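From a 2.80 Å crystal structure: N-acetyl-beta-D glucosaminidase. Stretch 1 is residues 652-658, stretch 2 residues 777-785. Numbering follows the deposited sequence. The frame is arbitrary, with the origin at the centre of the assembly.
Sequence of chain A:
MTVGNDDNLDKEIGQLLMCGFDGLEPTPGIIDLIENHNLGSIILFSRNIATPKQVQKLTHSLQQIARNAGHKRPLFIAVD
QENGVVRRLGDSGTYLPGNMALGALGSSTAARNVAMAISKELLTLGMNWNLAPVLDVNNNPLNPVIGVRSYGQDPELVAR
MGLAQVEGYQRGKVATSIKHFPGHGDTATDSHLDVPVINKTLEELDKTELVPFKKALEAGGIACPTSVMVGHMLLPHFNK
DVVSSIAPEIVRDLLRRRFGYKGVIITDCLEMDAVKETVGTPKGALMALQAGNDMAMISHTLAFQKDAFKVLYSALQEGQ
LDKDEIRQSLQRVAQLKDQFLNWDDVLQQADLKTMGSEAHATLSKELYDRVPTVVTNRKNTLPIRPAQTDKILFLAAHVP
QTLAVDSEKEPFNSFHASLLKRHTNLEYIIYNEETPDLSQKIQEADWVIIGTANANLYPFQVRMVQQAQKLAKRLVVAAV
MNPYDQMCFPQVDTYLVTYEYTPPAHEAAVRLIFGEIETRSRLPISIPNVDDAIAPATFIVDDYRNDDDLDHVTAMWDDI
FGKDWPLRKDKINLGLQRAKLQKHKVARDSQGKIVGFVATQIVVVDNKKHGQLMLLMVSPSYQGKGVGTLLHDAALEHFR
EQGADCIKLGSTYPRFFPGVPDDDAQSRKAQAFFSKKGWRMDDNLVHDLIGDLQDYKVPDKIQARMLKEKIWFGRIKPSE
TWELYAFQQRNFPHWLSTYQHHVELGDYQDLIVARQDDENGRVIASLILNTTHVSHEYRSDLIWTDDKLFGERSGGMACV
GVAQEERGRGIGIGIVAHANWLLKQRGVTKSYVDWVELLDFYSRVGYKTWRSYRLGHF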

ATOM      1  N   THR A 652     -13.802 -20.506  13.994  1.00 50.67           N
ATOM      2  CA  THR A 652     -13.647 -21.898  14.395  1.00 48.96           C
ATOM      3  C   THR A 652     -12.526 -22.005  15.443  1.00 48.89           C
ATOM      4  O   THR A 652     -12.810 -22.162  16.635  1.00 50.63           O
ATOM      5  CB  THR A 652     -13.356 -22.791  13.176  1.00 46.67           C
ATOM      6  OG1 THR A 652     -12.318 -22.199  12.397  1.00 46.52           O
ATOM      7  CG2 THR A 652     -14.589 -22.931  12.305  1.00 45.65           C
ATOM      8  N   TYR A 653     -11.272 -21.881  15.002  1.00 46.85           N
ATOM      9  CA  TYR A 653     -10.114 -21.972  15.896  1.00 46.05           C
ATOM     10  C   TYR A 653      -8.983 -21.040  15.447  1.00 45.43           C
ATOM     11  O   TYR A 653      -8.532 -21.137  14.306  1.00 45.81           O
ATOM     12  CB  TYR A 653      -9.586 -23.415  15.932  1.00 46.65           C
ATOM     13  CG  TYR A 653      -8.813 -23.749  17.198  1.00 46.73           C
ATOM     14  CD1 TYR A 653      -7.498 -23.324  17.370  1.00 46.50           C
ATOM     15  CD2 TYR A 653      -9.411 -24.470  18.230  1.00 45.35           C
ATOM     16  CE1 TYR A 653      -6.798 -23.614  18.528  1.00 48.48           C
ATOM     17  CE2 TYR A 653      -8.722 -24.763  19.391  1.00 45.99           C
ATOM     18  CZ  TYR A 653      -7.416 -24.340  19.537  1.00 47.91           C
ATOM     19  OH  TYR A 653      -6.725 -24.633  20.692  1.00 47.13           O
ATOM     20  N   PRO A 654      -8.514 -20.136  16.330  1.00 44.00           N
ATOM     21  CA  PRO A 654      -9.005 -19.793  17.671  1.00 43.93           C
ATOM     22  C   PRO A 654     -10.318 -19.022  17.614  1.00 45.29           C
ATOM     23  O   PRO A 654     -10.807 -18.719  16.523  1.00 47.27           O
ATOM     24  CB  PRO A 654      -7.891 -18.906  18.246  1.00 43.63           C
ATOM     25  CG  PRO A 654      -7.187 -18.348  17.063  1.00 43.57           C
ATOM     26  CD  PRO A 654      -7.282 -19.399  15.993  1.00 43.90           C
ATOM     27  N   ARG A 655     -10.874 -18.680  18.774  1.00 46.09           N
ATOM     28  CA  ARG A 655     -12.255 -18.222  18.827  1.00 45.96           C
ATOM     29  C   ARG A 655     -12.656 -17.587  20.143  1.00 45.84           C
ATOM     30  O   ARG A 655     -12.348 -18.112  21.205  1.00 45.33           O
ATOM     31  CB  ARG A 655     -13.170 -19.420  18.565  1.00 46.05           C
ATOM     32  CG  ARG A 655     -14.627 -19.218  18.946  1.00 46.55           C
ATOM     33  CD  ARG A 655     -15.310 -20.518  19.328  1.00 46.93           C
ATOM     34  NE  ARG A 655     -14.897 -21.635  18.485  1.00 47.07           N
ATOM     35  CZ  ARG A 655     -15.281 -22.891  18.682  1.00 47.74           C
ATOM     36  NH1 ARG A 655     -16.115 -23.199  19.677  1.00 48.20           N
ATOM     37  NH2 ARG A 655     -14.841 -23.843  17.871  1.00 47.10           N
ATOM     38  N   PHE A 656     -13.371 -16.465  20.053  1.00 47.98           N
ATOM     39  CA  PHE A 656     -14.155 -15.946  21.174  1.00 49.01           C
ATOM     40  C   PHE A 656     -15.553 -16.559  21.140  1.00 48.81           C
ATOM     41  O   PHE A 656     -16.034 -17.076  22.142  1.00 48.89           O
ATOM     42  CB  PHE A 656     -14.294 -14.434  21.091  1.00 49.79           C
ATOM     43  CG  PHE A 656     -12.989 -13.694  21.117  1.00 50.33           C
ATOM     44  CD1 PHE A 656     -12.290 -13.541  22.303  1.00 50.67           C
ATOM     45  CD2 PHE A 656     -12.482 -13.117  19.963  1.00 49.99           C
ATOM     46  CE1 PHE A 656     -11.098 -12.839  22.333  1.00 52.15           C
ATOM     47  CE2 PHE A 656     -11.293 -12.412  19.986  1.00 50.63           C
ATOM     48  CZ  PHE A 656     -10.597 -12.274  21.172  1.00 51.63           C
ATOM     49  N   PHE A 657     -16.197 -16.482  19.974  1.00 49.24           N
ATOM     50  CA  PHE A 657     -17.540 -17.027  19.756  1.00 46.24           C
ATOM     51  C   PHE A 657     -17.608 -17.747  18.401  1.00 46.16           C
ATOM     52  O   PHE A 657     -16.939 -17.339  17.449  1.00 45.15           O
ATOM     53  CB  PHE A 657     -18.581 -15.904  19.770  1.00 45.26           C
ATOM     54  CG  PHE A 657     -18.518 -15.010  20.986  1.00 44.87           C
ATOM     55  CD1 PHE A 657     -18.660 -15.534  22.265  1.00 45.56           C
ATOM     56  CD2 PHE A 657     -18.356 -13.635  20.849  1.00 43.84           C
ATOM     57  CE1 PHE A 657     -18.613 -14.707  23.381  1.00 44.92           C
ATOM     58  CE2 PHE A 657     -18.310 -12.804  21.961  1.00 43.28           C
ATOM     59  CZ  PHE A 657     -18.442 -13.340  23.228  1.00 43.66           C
ATOM     60  N   PRO A 658     -18.406 -18.830  18.312  1.00 46.60           N
ATOM     61  CA  PRO A 658     -18.599 -19.550  17.051  1.00 46.96           C
ATOM     62  C   PRO A 658     -19.645 -18.891  16.159  1.00 48.15           C
ATOM     63  O   PRO A 658     -19.665 -19.123  14.954  1.00 49.57           O
ATOM     64  CB  PRO A 658     -19.109 -20.908  17.513  1.00 45.93           C
ATOM     65  CG  PRO A 658     -19.899 -20.585  18.733  1.00 45.63           C
ATOM     66  CD  PRO A 658     -19.163 -19.463  19.410  1.00 46.07           C
ATOM     67  N   GLU A 777      -0.128 -24.088  26.644  1.00 51.61           N
ATOM     68  CA  GLU A 777      -0.580 -22.714  26.916  1.00 52.77           C
ATOM     69  C   GLU A 777      -1.207 -22.010  25.698  1.00 50.87           C
ATOM     70  O   GLU A 777      -1.978 -21.070  25.865  1.00 51.24           O
ATOM     71  CB  GLU A 777       0.561 -21.861  27.489  1.00 54.45           C
ATOM     72  CG  GLU A 777       1.691 -21.564  26.510  1.00 58.49           C
ATOM     73  CD  GLU A 777       2.738 -20.608  27.062  1.00 61.97           C
ATOM     74  OE1 GLU A 777       2.565 -20.098  28.195  1.00 64.23           O
ATOM     75  OE2 GLU A 777       3.741 -20.364  26.348  1.00 64.24           O
ATOM     76  N   TYR A 778      -0.883 -22.472  24.492  1.00 49.50           N
ATOM     77  CA  TYR A 778      -1.464 -21.930  23.260  1.00 52.52           C
ATOM     78  C   TYR A 778      -2.745 -22.645  22.814  1.00 51.85           C
ATOM     79  O   TYR A 778      -3.201 -22.456  21.686  1.00 52.16           O
ATOM     80  CB  TYR A 778      -0.439 -21.924  22.104  1.00 53.32           C
ATOM     81  CG  TYR A 778       0.791 -21.066  22.350  1.00 54.82           C
ATOM     82  CD1 TYR A 778       0.733 -19.929  23.156  1.00 55.50           C
ATOM     83  CD2 TYR A 778       2.012 -21.382  21.761  1.00 55.86           C
ATOM     84  CE1 TYR A 778       1.853 -19.150  23.383  1.00 55.70           C
ATOM     85  CE2 TYR A 778       3.139 -20.600  21.980  1.00 56.19           C
ATOM     86  CZ  TYR A 778       3.048 -19.485  22.793  1.00 55.70           C
ATOM     87  OH  TYR A 778       4.143 -18.692  23.028  1.00 55.08           O
ATOM     88  N   ARG A 779      -3.330 -23.452  23.693  1.00 50.88           N
ATOM     89  CA  ARG A 779      -4.626 -24.050  23.420  1.00 50.41           C
ATOM     90  C   ARG A 779      -5.717 -23.080  23.855  1.00 49.01           C
ATOM     91  O   ARG A 779      -5.746 -22.644  25.007  1.00 49.46           O
ATOM     92  CB  ARG A 779      -4.772 -25.388  24.146  1.00 50.89           C
ATOM     93  CG  ARG A 779      -3.805 -26.454  23.655  1.00 51.00           C
ATOM     94  CD  ARG A 779      -4.253 -27.080  22.340  1.00 51.44           C
ATOM     95  NE  ARG A 779      -5.502 -27.832  22.483  1.00 53.06           N
ATOM     96  CZ  ARG A 779      -5.619 -29.030  23.063  1.00 55.12           C
ATOM     97  NH1 ARG A 779      -4.565 -29.652  23.585  1.00 53.90           N
ATOM     98  NH2 ARG A 779      -6.812 -29.613  23.139  1.00 57.12           N
ATOM     99  N   SER A 780      -6.600 -22.740  22.921  1.00 47.91           N
ATOM    100  CA  SER A 780      -7.693 -21.809  23.173  1.00 46.86           C
ATOM    101  C   SER A 780      -9.038 -22.536  23.226  1.00 47.85           C
ATOM    102  O   SER A 780     -10.085 -21.893  23.151  1.00 48.16           O
ATOM    103  CB  SER A 780      -7.706 -20.725  22.095  1.00 46.68           C
ATOM    104  OG  SER A 780      -7.549 -21.290  20.803  1.00 48.18           O
ATOM    105  N   ASP A 781      -9.005 -23.866  23.367  1.00 47.43           N
ATOM    106  CA  ASP A 781     -10.227 -24.684  23.512  1.00 45.45           C
ATOM    107  C   ASP A 781     -11.145 -24.087  24.573  1.00 43.69           C
ATOM    108  O   ASP A 781     -12.334 -23.839  24.332  1.00 40.95           O
ATOM    109  CB  ASP A 781      -9.898 -26.132  23.916  1.00 44.97           C
ATOM    110  CG  ASP A 781      -9.036 -26.863  22.891  1.00 45.70           C
ATOM    111  OD1 ASP A 781      -8.114 -26.242  22.325  1.00 46.26           O
ATOM    112  OD2 ASP A 781      -9.260 -28.073  22.672  1.00 45.62           O
ATOM    113  N   LEU A 782     -10.576 -23.852  25.750  1.00 41.43           N
ATOM    114  CA  LEU A 782     -11.315 -23.279  26.852  1.00 42.21           C
ATOM    115  C   LEU A 782     -10.613 -22.019  27.314  1.00 43.02           C
ATOM    116  O   LEU A 782      -9.485 -22.073  27.796  1.00 45.70           O
ATOM    117  CB  LEU A 782     -11.431 -24.288  27.998  1.00 41.98           C
ATOM    118  CG  LEU A 782     -12.095 -23.822  29.296  1.00 42.52           C
ATOM    119  CD1 LEU A 782     -13.558 -23.458  29.075  1.00 43.17           C
ATOM    120  CD2 LEU A 782     -11.976 -24.902  30.360  1.00 42.17           C
ATOM    121  N   ILE A 783     -11.279 -20.882  27.140  1.00 44.45           N
ATOM    122  CA  ILE A 783     -10.760 -19.598  27.606  1.00 44.43           C
ATOM    123  C   ILE A 783     -11.603 -19.033  28.753  1.00 45.18           C
ATOM    124  O   ILE A 783     -11.233 -18.027  29.364  1.00 45.84           O
ATOM    125  CB  ILE A 783     -10.679 -18.564  26.457  1.00 43.91           C
ATOM    126  CG1 ILE A 783     -12.072 -18.228  25.903  1.00 45.67           C
ATOM    127  CG2 ILE A 783      -9.792 -19.085  25.338  1.00 42.94           C
ATOM    128  CD1 ILE A 783     -12.088 -17.070  24.925  1.00 45.68           C
ATOM    129  N   TRP A 784     -12.719 -19.686  29.061  1.00 44.61           N
ATOM    130  CA  TRP A 784     -13.680 -19.151  30.015  1.00 46.48           C
ATOM    131  C   TRP A 784     -13.372 -19.650  31.424  1.00 48.28           C
ATOM    132  O   TRP A 784     -14.237 -20.217  32.096  1.00 49.17           O
ATOM    133  CB  TRP A 784     -15.105 -19.548  29.603  1.00 45.51           C
ATOM    134  CG  TRP A 784     -15.446 -19.183  28.190  1.00 43.70           C
ATOM    135  CD1 TRP A 784     -15.804 -20.035  27.181  1.00 42.63           C
ATOM    136  CD2 TRP A 784     -15.450 -17.872  27.627  1.00 42.61           C
ATOM    137  NE1 TRP A 784     -16.030 -19.333  26.026  1.00 41.48           N
ATOM    138  CE2 TRP A 784     -15.821 -18.000  26.273  1.00 42.35           C
ATOM    139  CE3 TRP A 784     -15.180 -16.597  28.136  1.00 43.24           C
ATOM    140  CZ2 TRP A 784     -15.928 -16.899  25.421  1.00 42.70           C
ATOM    141  CZ3 TRP A 784     -15.288 -15.497  27.282  1.00 42.62           C
ATOM    142  CH2 TRP A 784     -15.655 -15.659  25.941  1.00 41.88           C
ATOM    143  N   THR A 785     -12.145 -19.412  31.877  1.00 49.82           N
ATOM    144  CA  THR A 785     -11.654 -19.982  33.135  1.00 52.35           C
ATOM    145  C   THR A 785     -11.854 -19.068  34.345  1.00 53.54           C
ATOM    146  O   THR A 785     -11.393 -19.387  35.442  1.00 56.43           O
ATOM    147  CB  THR A 785     -10.156 -20.338  33.037  1.00 53.32           C
ATOM    148  OG1 THR A 785      -9.407 -19.175  32.658  1.00 55.44           O
ATOM    149  CG2 THR A 785      -9.931 -21.449  32.016  1.00 52.94           C
TER

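The contact between residues 652-658 and 777-785 is a small loop-to-loop junction in which one tyrosine hydroxyl supplies the hydrogen bonds and a looser apolar patch extends the packing. It illustrates a general principle: segments without regular secondary structure, lacking the repeating backbone ladder of a sheet, can be joined by a side chain that reaches across to satisfy polar groups on the other side. Neither stretch contains a helix or strand, no backbone-to-backbone hydrogen bond links them, and at least 125 residues of sequence separate any touching pair. The backbones come nearest at Pro654 and Ser780, whose CA atoms lie 6.0 Å apart; between the CA atoms of Phe656 and Ile783 the gap has widened to 8.1 Å. About 353 Å² is buried, both sides summed.

Tyr653 is the centrepiece. Its CA-to-CB bond points sideways, but the t rotamer carries the phenol to the second loop. There the hydroxyl works both ways: Tyr653 OH donates to Asp781 OD1 at 2.7 Å, and accepts from the backbone amide, Ser780 N to Tyr653 OH, at 2.9 Å. A phenol suits this double role because its oxygen carries one proton to donate and lone pairs to accept a hydrogen bond. The carboxylate that accepts this hydrogen bond is itself tied to a neighbour: Arg779 NE donates to Asp781 OD1 at 3.1 Å, and Arg779 NH2 forms a salt bridge with Asp781 OD2 at 2.9 Å. Asp781 OD1 thus accepts from both the phenol and the guanidinium, coupling the contact to a charged pair within the second loop.

The CA-to-CB bond of Ser780 points toward the first loop, and OG lies over one face of the Tyr653 ring, 3.3 Å from Tyr653 CZ. The same oxygen lies 3.5 Å from Pro654 CB, so the small side chain fits against both Tyr653 and Pro654. A cis peptide bond joins these two neighbours.

Farther along, the chemistry turns largely apolar. The CA-to-CB bond of Ile783 also points toward the first loop, and its CD1 meets the backbone at Arg655 O, 3.9 Å away, and more loosely the ring at Phe656 CD1, 4.4 Å away. The Trp784 indole brings its edge to the Phe656 carbonyl, with CZ2 3.3 Å from Phe656 O, an approach that sets the slightly positive rim of an aromatic ring against a partly negative oxygen. Trp784 CZ2 also packs 4.0 Å from Phe657 CE1. Together these contacts add buried surface, while the hydrogen bonds across the junction centre on Tyr653.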